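Local coordinates for oxidoreductase protein (Agrobacterium radiobacter, PDB 5UI9) that binds NAD+ and a small dihydroxy acid side by side and probably acts as an NAD-dependent oxidoreductase of the GFO/IDH/MocA family, at residues A[158-161]-A[162-165]; A[186-190]-A[191-195]; A[229-232]-A[233-236]; A[309-312]-A[313-317]. All blocks are in the same frame, centred on the assembly; numbering follows the deposited sequence.

In the fold
Interactions 1 and 3 meet at the bound dihydroxy acid, their centres about 13 Å apart. Q165 of interaction 1 and Y232 of interaction 3 each hydrogen-bond one of its hydroxyl oxygens, and V161 CG1 lies 3.2 Å from Y232 OH. Q165 also touches NAD. Interactions 2 and 4 sit away from this pocket, at a helix end and a helix start, with nearest atoms about 5 Å apart. They are joined indirectly: D318 salt-bridges R188 of interaction 2, and the backbone N of D318 bonds S315 OG of interaction 4. Interactions 2 and 3 both reach the mixed sheet of the C-terminal domain, their centres about 22 Å apart.

Interaction 1: residues A[158-161]-A[162-165]; sequences GFDV and FSGQ. With NAD (nicotinamide-adenine-dinucleotide), chain C; 8A1 ((2S)-2,3-dihydroxy-2-methylpropanoic acid), chain D.
A chi1 of -177° swings the carboxylate of D160 forward to S163, while a chi1 of -63° sets Q165 CG beside its backbone N, with the chain extended towards the ligand. S163 OG donates to D160 OD2 at 2.8 Å, coming from above the carboxylate plane. S163 N gives D160 OD1 a weak bond of 3.3 Å. D160 is thus the N-cap of the short helix 161-164, and it is also the centre of an inverse gamma turn. Next to the cap, V161 CG2 lies over the face of the F162 ring, 4.1 Å from its centroid and almost on the normal. D160 OD1 is near the edge of the same ring. At the far end of the turn, Q165 N bonds V161 O at 3.1 Å. One water joins V161 O to Q165 OE1, and another joins D160 O to G164 N. Q165 NE2 donates to O2 of the dihydroxy acid at 3.0 Å in a nearly straight bond, and also bonds Y167 OH. Q165 CG is 3.4 Å from NAD O1N. With OE1 held by water and NE2 by two acceptors, the flip of the amide is probably settled, with NE2 towards the ligand.

Interaction 2: residues A[186-190]-A[191-195]; sequences IARFI and LGDVA
R188 grips D193, which lies just beyond the end of helix 175-191. The arginine chain bends at chi3 (56°), which turns the guanidinium side-on to the carboxylate. NE and NH2 both hold one oxygen: R188 NE meets D193 OD1 at 2.9 Å and R188 NH2 meets D193 OD1 at 2.8 Å. OD1 lies close to the guanidinium plane. NE meets OD1 on the anti side of the carboxylate and NH2 on the syn side, both somewhat out of its plane. The two flat groups are 22° apart. R188 NH2 also forms a salt bridge with D318, and NH1 bonds T322 OG1, so the arginine ties this corner to helix 316-335. Two carboxylates around one guanidinium would be expected to stabilise its positive charge.

L191 is held by its backbone. L191 N bonds A187 O at 2.9 Å, a normal helical bond, followed by a weak one of 2.7 Å from G192 N to R188 O. L191 CG packs on I190 CG2 at 4.1 Å, and the leucine side chain also touches P148 and H220 of the mixed sheet. G192 leaves the helix with positive phi (80°), and R188 CA makes a CH-O contact with G192 O. The arrangement is a glycine-terminated helix C-terminus leading into strand 194-202, a helix-to-strand connection in the C-terminal domain of the GFO/IDH/MocA fold.

Interaction 3: residues A[229-232]-A[233-236]; sequences DVSY and ATKL. With 8A1 ((2S)-2,3-dihydroxy-2-methylpropanoic acid), chain D.
S231 OG donates to T234 OG1 at 2.7 Å and accepts from A233 N at 3.1 Å. One hydroxyl therefore ties the end of strand 225-231 to the loop that follows. The N-H of A233 points well at the oxygen, with an angle of 157°. The torsion of S231 (chi1 173°) places OG beside its own carbonyl carbon, on the side where the chain runs on to A233 and T234. T234 OG1 is also hydrogen-bonded to D249 of the second subunit. The serine is thus linked through the threonine to the dimer contact.

Y232 points the other way, into the ligand pocket. Its OH donates to O1 of the dihydroxy acid at 2.6 Å. O1 lies near the plane of the ring, at its edge, 3.5 Å from Y232 CE2. D178, H182 and K98 bond the same ligand.

Packing comes next: A233 packs on V204 and D212, and the tyrosine side chain touches I175 and F241.

The polar links run in two directions from one strand end. The tyrosine hydroxyl serves as a donor to a ligand hydroxyl oxygen, while the buried serine hydroxyl is engaged as donor and acceptor, which fixes its rotation and pins the chain just after the tyrosine.

Interaction 4: residues A[309-312]-A[313-317]; sequences GGET and STSGA
S315 OG donates to E311 OE2 at 2.9 Å, across the turn that leads into helix 316-335. The carboxylate oxygen uses its anti lone pair. E311 reaches the serine with a largely extended chain, CG set opposite its backbone N (chi1 -166°), and its CG comes within 4.1 Å of S315 CB. The serine hydroxyl has a second task. As the N-cap residue of the helix, S315 OG accepts from D318 N, one turn on. The hydroxyl therefore donates one hydrogen bond, to the glutamate, and accepts another, from D318 N. The negative carboxylate also lies near a helix N-terminus, where the helix dipole would be expected to suit it.

T312 packs against the backbone side of S315. Its OG1 is 3.3 Å from S315 CA and 3.5 Å from S315 CB, a close van der Waals fit. The threonine side chain also rests on H301, W302 and R305 of helix 289-308 and on M122 of strand 121-124.

The next shell anchors the bend. S313 turns its side chain away to R128, to which its OG is bonded, and its backbone N bonds H301 NE2. T314 likewise points away, and its OG1 bonds V123 O. Backbone bonds from T314 to V123 and from G316 to L121 join the turn to strand 121-124, an outermost strand of the parallel sheet within this chain. The arrangement is a serine N-cap at the start of a long helix, in the loop that follows helix 289-308 and packs on the Rossmann-fold sheet.

Interaction 1: residues A[158-161]-A[162-165]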
loop_
_atom_site.group_PDB
_atom_site.type_symbol
_atom_site.label_atom_id
_atom_site.label_comp_id
_atom_site.label_asym_id
_atom_site.label_seq_id
_atom_site.Cartn_x
_atom_site.Cartn_y
_atom_site.Cartn_z
ATOM N N GLY A 158 -12.684 10.907 -3.921
ATOM C CA GLY A 158 -13.282 12.108 -3.338
ATOM C C GLY A 158 -14.719 12.311 -3.801
ATOM O O GLY A 158 -15.234 13.422 -3.729
ATOM N N PHE A 159 -15.370 11.230 -4.246
ATOM C CA PHE A 159 -16.715 11.294 -4.828
ATOM C C PHE A 159 -17.750 11.541 -3.733
ATOM O O PHE A 159 -17.655 10.972 -2.642
ATOM C CB PHE A 159 -17.033 9.981 -5.563
ATOM C CG PHE A 159 -18.372 9.967 -6.257
ATOM C CD1 PHE A 159 -18.575 10.704 -7.420
ATOM C CD2 PHE A 159 -19.426 9.204 -5.754
ATOM C CE1 PHE A 159 -19.808 10.688 -8.066
ATOM C CE2 PHE A 159 -20.657 9.186 -6.392
ATOM C CZ PHE A 159 -20.848 9.925 -7.550
ATOM N N ASP A 160 -18.747 12.372 -4.040
ATOM C CA ASP A 160 -19.826 12.685 -3.110
ATOM C C ASP A 160 -20.869 11.547 -3.116
ATOM O O ASP A 160 -21.953 11.685 -3.691
ATOM C CB ASP A 160 -20.442 14.049 -3.478
ATOM C CG ASP A 160 -21.537 14.505 -2.510
ATOM O OD1 ASP A 160 -21.706 13.918 -1.419
ATOM O OD2 ASP A 160 -22.244 15.470 -2.860
ATOM N N VAL A 161 -20.525 10.431 -2.462
ATOM C CA VAL A 161 -21.472 9.323 -2.213
ATOM C C VAL A 161 -22.608 9.699 -1.271
ATOM O O VAL A 161 -23.629 9.022 -1.250
ATOM C CB VAL A 161 -20.811 8.062 -1.582
ATOM C CG1 VAL A 161 -20.089 7.238 -2.624
ATOM C CG2 VAL A 161 -19.905 8.414 -0.390
ATOM N N PHE A 162 -22.410 10.755 -0.486
ATOM C CA PHE A 162 -23.367 11.177 0.531
ATOM C C PHE A 162 -24.641 11.791 -0.058
ATOM O O PHE A 162 -25.676 11.774 0.604
ATOM C CB PHE A 162 -22.704 12.161 1.513
ATOM C CG PHE A 162 -21.387 11.671 2.063
ATOM C CD1 PHE A 162 -21.347 10.626 2.974
ATOM C CD2 PHE A 162 -20.185 12.230 1.639
ATOM C CE1 PHE A 162 -20.143 10.158 3.473
ATOM C CE2 PHE A 162 -18.975 11.763 2.131
ATOM C CZ PHE A 162 -18.955 10.727 3.054
ATOM N N SER A 163 -24.576 12.327 -1.283
ATOM C CA SER A 163 -25.778 12.854 -1.968
ATOM C C SER A 163 -26.837 11.774 -2.149
ATOM O O SER A 163 -27.959 11.918 -1.670
ATOM C CB SER A 163 -25.442 13.446 -3.343
ATOM O OG SER A 163 -24.880 14.735 -3.204
ATOM N N GLY A 164 -26.466 10.703 -2.842
ATOM C CA GLY A 164 -27.373 9.589 -3.095
ATOM C C GLY A 164 -27.641 8.715 -1.882
ATOM O O GLY A 164 -28.705 8.090 -1.797
ATOM N N GLN A 165 -26.683 8.672 -0.949
ATOM C CA GLN A 165 -26.730 7.781 0.215
ATOM C C GLN A 165 -26.427 8.566 1.512
ATOM O O GLN A 165 -25.393 8.335 2.137
ATOM C CB GLN A 165 -25.742 6.617 0.013
ATOM C CG GLN A 165 -26.077 5.723 -1.183
ATOM C CD GLN A 165 -24.936 4.827 -1.623
ATOM O OE1 GLN A 165 -24.410 4.985 -2.732
ATOM N NE2 GLN A 165 -24.552 3.871 -0.766
HETATM P PA NAD C . -32.069 3.748 0.687
HETATM O O1A NAD C . -32.324 4.273 2.083
HETATM O O2A NAD C . -32.021 4.696 -0.480
HETATM O O5B NAD C . -33.163 2.625 0.365
HETATM C C5B NAD C . -33.665 1.729 1.347
HETATM C C4B NAD C . -35.159 1.585 1.101
HETATM O O4B NAD C . -35.645 0.482 1.857
HETATM C C3B NAD C . -35.947 2.810 1.543
HETATM O O3B NAD C . -36.809 3.229 0.476
HETATM C C2B NAD C . -36.726 2.361 2.770
HETATM O O2B NAD C . -38.012 2.978 2.837
HETATM C C1B NAD C . -36.829 0.860 2.558
HETATM N N9A NAD C . -36.913 -0.001 3.761
HETATM C C8A NAD C . -36.110 0.005 4.843
HETATM N N7A NAD C . -36.489 -0.967 5.714
HETATM C C5A NAD C . -37.539 -1.619 5.179
HETATM C C6A NAD C . -38.430 -2.748 5.558
HETATM N N6A NAD C . -38.275 -3.406 6.727
HETATM N N1A NAD C . -39.405 -3.105 4.689
HETATM C C2A NAD C . -39.596 -2.470 3.513
HETATM N N3A NAD C . -38.825 -1.441 3.111
HETATM C C4A NAD C . -37.804 -0.982 3.883
HETATM O O3 NAD C . -30.719 2.877 0.723
HETATM P PN NAD C . -29.791 2.602 -0.570
HETATM O O1N NAD C . -28.832 3.748 -0.770
HETATM O O2N NAD C . -30.657 2.160 -1.722
HETATM O O5D NAD C . -28.942 1.373 -0.002
HETATM C C5D NAD C . -29.597 0.160 0.347
HETATM C C4D NAD C . -28.541 -0.915 0.518
HETATM O O4D NAD C . -27.845 -1.071 -0.723
HETATM C C3D NAD C . -27.515 -0.548 1.581
HETATM O O3D NAD C . -27.310 -1.657 2.463
HETATM C C2D NAD C . -26.256 -0.213 0.799
HETATM O O2D NAD C . -25.058 -0.604 1.470
HETATM C C1D NAD C . -26.439 -1.006 -0.493
HETATM N N1N NAD C . -25.748 -0.469 -1.680
HETATM C C2N NAD C . -25.069 -1.349 -2.437
HETATM C C3N NAD C . -24.383 -0.969 -3.580
HETATM C C7N NAD C . -23.649 -2.023 -4.363
HETATM O O7N NAD C . -24.119 -3.157 -4.421
HETATM N N7N NAD C . -22.507 -1.725 -4.985
HETATM C C4N NAD C . -24.401 0.378 -3.948
HETATM C C5N NAD C . -25.112 1.286 -3.162
HETATM C C6N NAD C . -25.790 0.838 -2.028
HETATM O OXT 8A1 D . -21.153 0.615 -4.107
HETATM C C 8A1 D . -21.335 0.714 -2.869
HETATM O O 8A1 D . -21.614 -0.272 -2.152
HETATM C CA 8A1 D . -21.202 2.064 -2.212
HETATM C CB 8A1 D . -19.767 2.153 -1.694
HETATM O O1 8A1 D . -19.456 3.466 -1.216
HETATM O O2 8A1 D . -22.134 2.171 -1.123
HETATM C C3 8A1 D . -21.524 3.173 -3.215
HETATM O O HOH W 1 -24.213 10.119 -4.601
HETATM O O HOH W 2 -24.222 7.730 -3.567
#

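Interaction 2: residues A[186-190]-A[191-195]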
loop_
_atom_site.group_PDB
_atom_site.type_symbol
_atom_site.label_atom_id
_atom_site.label_comp_id
_atom_site.label_asym_id
_atom_site.label_seq_id
_atom_site.Cartn_x
_atom_site.Cartn_y
_atom_site.Cartn_z
ATOM N N ILE A 186 -12.766 -8.458 -2.638
ATOM C CA ILE A 186 -11.896 -8.592 -3.809
ATOM C C ILE A 186 -10.568 -9.235 -3.396
ATOM O O ILE A 186 -10.085 -10.128 -4.076
ATOM C CB ILE A 186 -11.669 -7.249 -4.546
ATOM C CG1 ILE A 186 -12.979 -6.759 -5.177
ATOM C CG2 ILE A 186 -10.609 -7.405 -5.639
ATOM C CD1 ILE A 186 -12.969 -5.313 -5.631
ATOM N N ALA A 187 -9.992 -8.793 -2.283
ATOM C CA ALA A 187 -8.733 -9.369 -1.792
ATOM C C ALA A 187 -8.855 -10.888 -1.603
ATOM O O ALA A 187 -7.974 -11.635 -2.018
ATOM C CB ALA A 187 -8.306 -8.697 -0.495
ATOM N N ARG A 188 -9.966 -11.330 -1.012
ATOM C CA ARG A 188 -10.270 -12.773 -0.863
ATOM C C ARG A 188 -10.450 -13.482 -2.194
ATOM O O ARG A 188 -9.904 -14.560 -2.414
ATOM C CB ARG A 188 -11.561 -12.981 -0.075
ATOM C CG ARG A 188 -11.442 -12.787 1.418
ATOM C CD ARG A 188 -12.708 -13.259 2.117
ATOM N NE ARG A 188 -13.020 -14.658 1.798
ATOM C CZ ARG A 188 -14.098 -15.110 1.148
ATOM N NH1 ARG A 188 -15.085 -14.305 0.740
ATOM N NH2 ARG A 188 -14.201 -16.412 0.922
ATOM N N PHE A 189 -11.252 -12.872 -3.059
ATOM C CA PHE A 189 -11.544 -13.395 -4.393
ATOM C C PHE A 189 -10.261 -13.655 -5.187
ATOM O O PHE A 189 -10.122 -14.696 -5.816
ATOM C CB PHE A 189 -12.462 -12.404 -5.123
ATOM C CG PHE A 189 -12.868 -12.828 -6.506
ATOM C CD1 PHE A 189 -13.530 -14.040 -6.718
ATOM C CD2 PHE A 189 -12.631 -11.997 -7.597
ATOM C CE1 PHE A 189 -13.920 -14.417 -7.997
ATOM C CE2 PHE A 189 -13.019 -12.367 -8.877
ATOM C CZ PHE A 189 -13.674 -13.581 -9.077
ATOM N N ILE A 190 -9.320 -12.708 -5.131
ATOM C CA ILE A 190 -8.060 -12.803 -5.869
ATOM C C ILE A 190 -7.002 -13.666 -5.165
ATOM O O ILE A 190 -6.406 -14.530 -5.802
ATOM C CB ILE A 190 -7.479 -11.392 -6.164
ATOM C CG1 ILE A 190 -8.487 -10.543 -6.966
ATOM C CG2 ILE A 190 -6.154 -11.484 -6.911
ATOM C CD1 ILE A 190 -9.105 -11.238 -8.167
ATOM N N LEU A 191 -6.750 -13.420 -3.878
ATOM C CA LEU A 191 -5.633 -14.078 -3.160
ATOM C C LEU A 191 -6.052 -15.088 -2.086
ATOM O O LEU A 191 -5.198 -15.575 -1.337
ATOM C CB LEU A 191 -4.718 -13.018 -2.537
ATOM C CG LEU A 191 -4.029 -12.059 -3.506
ATOM C CD1 LEU A 191 -3.215 -11.043 -2.723
ATOM C CD2 LEU A 191 -3.145 -12.805 -4.492
ATOM N N GLY A 192 -7.343 -15.424 -2.030
ATOM C CA GLY A 192 -7.854 -16.409 -1.074
ATOM C C GLY A 192 -8.083 -15.887 0.336
ATOM O O GLY A 192 -7.747 -14.735 0.670
ATOM N N ASP A 193 -8.629 -16.770 1.172
ATOM C CA ASP A 193 -9.053 -16.432 2.535
ATOM C C ASP A 193 -7.874 -15.987 3.400
ATOM O O ASP A 193 -6.717 -16.344 3.132
ATOM C CB ASP A 193 -9.777 -17.615 3.206
ATOM C CG ASP A 193 -11.047 -18.045 2.464
ATOM O OD1 ASP A 193 -11.672 -17.209 1.773
ATOM O OD2 ASP A 193 -11.422 -19.231 2.580
ATOM N N VAL A 194 -8.202 -15.226 4.442
ATOM C CA VAL A 194 -7.236 -14.490 5.250
ATOM C C VAL A 194 -7.086 -15.155 6.614
ATOM O O VAL A 194 -8.081 -15.568 7.218
ATOM C CB VAL A 194 -7.704 -13.021 5.424
ATOM C CG1 VAL A 194 -6.821 -12.249 6.403
ATOM C CG2 VAL A 194 -7.757 -12.317 4.070
ATOM N N ALA A 195 -5.841 -15.254 7.084
ATOM C CA ALA A 195 -5.521 -15.836 8.392
ATOM C C ALA A 195 -5.543 -14.775 9.480
ATOM O O ALA A 195 -6.210 -14.942 10.505
ATOM C CB ALA A 195 -4.153 -16.508 8.356
#

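Interaction 3: residues A[229-232]-A[233-236]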
loop_
_atom_site.group_PDB
_atom_site.type_symbol
_atom_site.label_atom_id
_atom_site.label_comp_id
_atom_site.label_asym_id
_atom_site.label_seq_id
_atom_site.Cartn_x
_atom_site.Cartn_y
_atom_site.Cartn_z
ATOM N N ASP A 229 -6.343 -0.582 1.003
ATOM C CA ASP A 229 -6.379 0.814 1.422
ATOM C C ASP A 229 -7.562 1.515 0.766
ATOM O O ASP A 229 -7.712 1.494 -0.452
ATOM C CB ASP A 229 -5.037 1.513 1.155
ATOM C CG ASP A 229 -4.688 1.613 -0.316
ATOM O OD1 ASP A 229 -4.095 0.668 -0.865
ATOM O OD2 ASP A 229 -4.957 2.673 -0.919
ATOM N N VAL A 230 -8.424 2.090 1.602
ATOM C CA VAL A 230 -9.635 2.746 1.154
ATOM C C VAL A 230 -9.734 4.146 1.751
ATOM O O VAL A 230 -9.274 4.392 2.874
ATOM C CB VAL A 230 -10.909 1.908 1.458
ATOM C CG1 VAL A 230 -10.842 0.577 0.724
ATOM C CG2 VAL A 230 -11.115 1.686 2.952
ATOM N N SER A 231 -10.326 5.055 0.978
ATOM C CA SER A 231 -10.489 6.444 1.381
ATOM C C SER A 231 -11.606 7.098 0.585
ATOM O O SER A 231 -11.682 6.907 -0.634
ATOM C CB SER A 231 -9.186 7.219 1.141
ATOM O OG SER A 231 -9.352 8.619 1.361
ATOM N N TYR A 232 -12.467 7.847 1.276
ATOM C CA TYR A 232 -13.412 8.782 0.643
ATOM C C TYR A 232 -13.019 10.261 0.882
ATOM O O TYR A 232 -13.843 11.168 0.699
ATOM C CB TYR A 232 -14.849 8.503 1.104
ATOM C CG TYR A 232 -15.622 7.568 0.189
ATOM C CD1 TYR A 232 -15.804 7.875 -1.167
ATOM C CD2 TYR A 232 -16.187 6.387 0.671
ATOM C CE1 TYR A 232 -16.523 7.036 -2.006
ATOM C CE2 TYR A 232 -16.901 5.541 -0.168
ATOM C CZ TYR A 232 -17.065 5.872 -1.499
ATOM O OH TYR A 232 -17.769 5.043 -2.334
ATOM N N ALA A 233 -11.758 10.500 1.253
ATOM C CA ALA A 233 -11.230 11.861 1.447
ATOM C C ALA A 233 -9.997 12.145 0.566
ATOM O O ALA A 233 -9.167 12.989 0.904
ATOM C CB ALA A 233 -10.900 12.079 2.916
ATOM N N THR A 234 -9.903 11.455 -0.570
ATOM C CA THR A 234 -8.765 11.563 -1.471
ATOM C C THR A 234 -9.144 12.483 -2.639
ATOM O O THR A 234 -10.104 12.208 -3.357
ATOM C CB THR A 234 -8.343 10.164 -1.959
ATOM O OG1 THR A 234 -7.918 9.379 -0.835
ATOM C CG2 THR A 234 -7.195 10.242 -2.964
ATOM N N LYS A 235 -8.388 13.566 -2.824
ATOM C CA LYS A 235 -8.703 14.598 -3.828
ATOM C C LYS A 235 -7.712 14.538 -4.977
ATOM O O LYS A 235 -6.595 15.076 -4.886
ATOM C CB LYS A 235 -8.697 15.982 -3.181
ATOM C CG LYS A 235 -9.831 16.150 -2.185
ATOM C CD LYS A 235 -9.610 17.304 -1.221
ATOM C CE LYS A 235 -10.736 17.344 -0.195
ATOM N NZ LYS A 235 -10.651 18.553 0.659
ATOM N N LEU A 236 -8.126 13.875 -6.051
ATOM C CA LEU A 236 -7.279 13.656 -7.224
ATOM C C LEU A 236 -7.752 14.511 -8.387
ATOM O O LEU A 236 -8.923 14.870 -8.458
ATOM C CB LEU A 236 -7.315 12.182 -7.621
ATOM C CG LEU A 236 -6.638 11.214 -6.644
ATOM C CD1 LEU A 236 -7.204 9.814 -6.806
ATOM C CD2 LEU A 236 -5.132 11.214 -6.840
HETATM O OXT 8A1 D . -21.153 0.615 -4.107
HETATM C C 8A1 D . -21.335 0.714 -2.869
HETATM O O 8A1 D . -21.614 -0.272 -2.152
HETATM C CA 8A1 D . -21.202 2.064 -2.212
HETATM C CB 8A1 D . -19.767 2.153 -1.694
HETATM O O1 8A1 D . -19.456 3.466 -1.216
HETATM O O2 8A1 D . -22.134 2.171 -1.123
HETATM C C3 8A1 D . -21.524 3.173 -3.215
#

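Interaction 4: residues A[309-312]-A[313-317]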
loop_
_atom_site.group_PDB
_atom_site.type_symbol
_atom_site.label_atom_id
_atom_site.label_comp_id
_atom_site.label_asym_id
_atom_site.label_seq_id
_atom_site.Cartn_x
_atom_site.Cartn_y
_atom_site.Cartn_z
ATOM N N GLY A 309 -29.714 -25.263 -9.631
ATOM C CA GLY A 309 -29.503 -25.765 -8.277
ATOM C C GLY A 309 -28.057 -25.776 -7.808
ATOM O O GLY A 309 -27.710 -26.561 -6.926
ATOM N N GLY A 310 -27.215 -24.916 -8.386
ATOM C CA GLY A 310 -25.840 -24.730 -7.913
ATOM C C GLY A 310 -25.784 -23.725 -6.772
ATOM O O GLY A 310 -26.785 -23.084 -6.449
ATOM N N GLU A 311 -24.612 -23.598 -6.157
ATOM C CA GLU A 311 -24.367 -22.600 -5.118
ATOM C C GLU A 311 -23.829 -21.330 -5.790
ATOM O O GLU A 311 -23.184 -21.405 -6.836
ATOM C CB GLU A 311 -23.349 -23.147 -4.108
ATOM C CG GLU A 311 -23.238 -22.369 -2.794
ATOM C CD GLU A 311 -21.957 -22.675 -2.019
ATOM O OE1 GLU A 311 -21.425 -23.802 -2.145
ATOM O OE2 GLU A 311 -21.477 -21.783 -1.281
ATOM N N THR A 312 -24.109 -20.170 -5.198
ATOM C CA THR A 312 -23.622 -18.893 -5.725
ATOM C C THR A 312 -22.208 -18.572 -5.225
ATOM O O THR A 312 -21.735 -19.132 -4.238
ATOM C CB THR A 312 -24.579 -17.724 -5.397
ATOM O OG1 THR A 312 -24.777 -17.627 -3.981
ATOM C CG2 THR A 312 -25.926 -17.921 -6.099
ATOM N N SER A 313 -21.561 -17.646 -5.923
ATOM C CA SER A 313 -20.166 -17.264 -5.683
ATOM C C SER A 313 -20.049 -16.490 -4.371
ATOM O O SER A 313 -19.146 -16.752 -3.571
ATOM C CB SER A 313 -19.638 -16.431 -6.866
ATOM O OG SER A 313 -18.319 -15.956 -6.649
ATOM N N THR A 314 -20.965 -15.548 -4.151
ATOM C CA THR A 314 -21.034 -14.805 -2.891
ATOM C C THR A 314 -22.228 -15.274 -2.057
ATOM O O THR A 314 -23.054 -14.474 -1.600
ATOM C CB THR A 314 -21.086 -13.285 -3.130
ATOM O OG1 THR A 314 -22.225 -12.962 -3.935
ATOM C CG2 THR A 314 -19.812 -12.820 -3.832
ATOM N N SER A 315 -22.294 -16.586 -1.845
ATOM C CA SER A 315 -23.323 -17.180 -1.019
ATOM C C SER A 315 -23.171 -16.627 0.392
ATOM O O SER A 315 -22.094 -16.137 0.757
ATOM C CB SER A 315 -23.194 -18.706 -1.006
ATOM O OG SER A 315 -21.987 -19.102 -0.374
ATOM N N GLY A 316 -24.247 -16.682 1.168
ATOM C CA GLY A 316 -24.214 -16.252 2.563
ATOM C C GLY A 316 -23.030 -16.852 3.308
ATOM O O GLY A 316 -22.311 -16.138 4.021
ATOM N N ALA A 317 -22.820 -18.156 3.105
ATOM C CA ALA A 317 -21.722 -18.907 3.726
ATOM C C ALA A 317 -20.341 -18.380 3.318
ATOM O O ALA A 317 -19.482 -18.173 4.178
ATOM C CB ALA A 317 -21.842 -20.394 3.402
#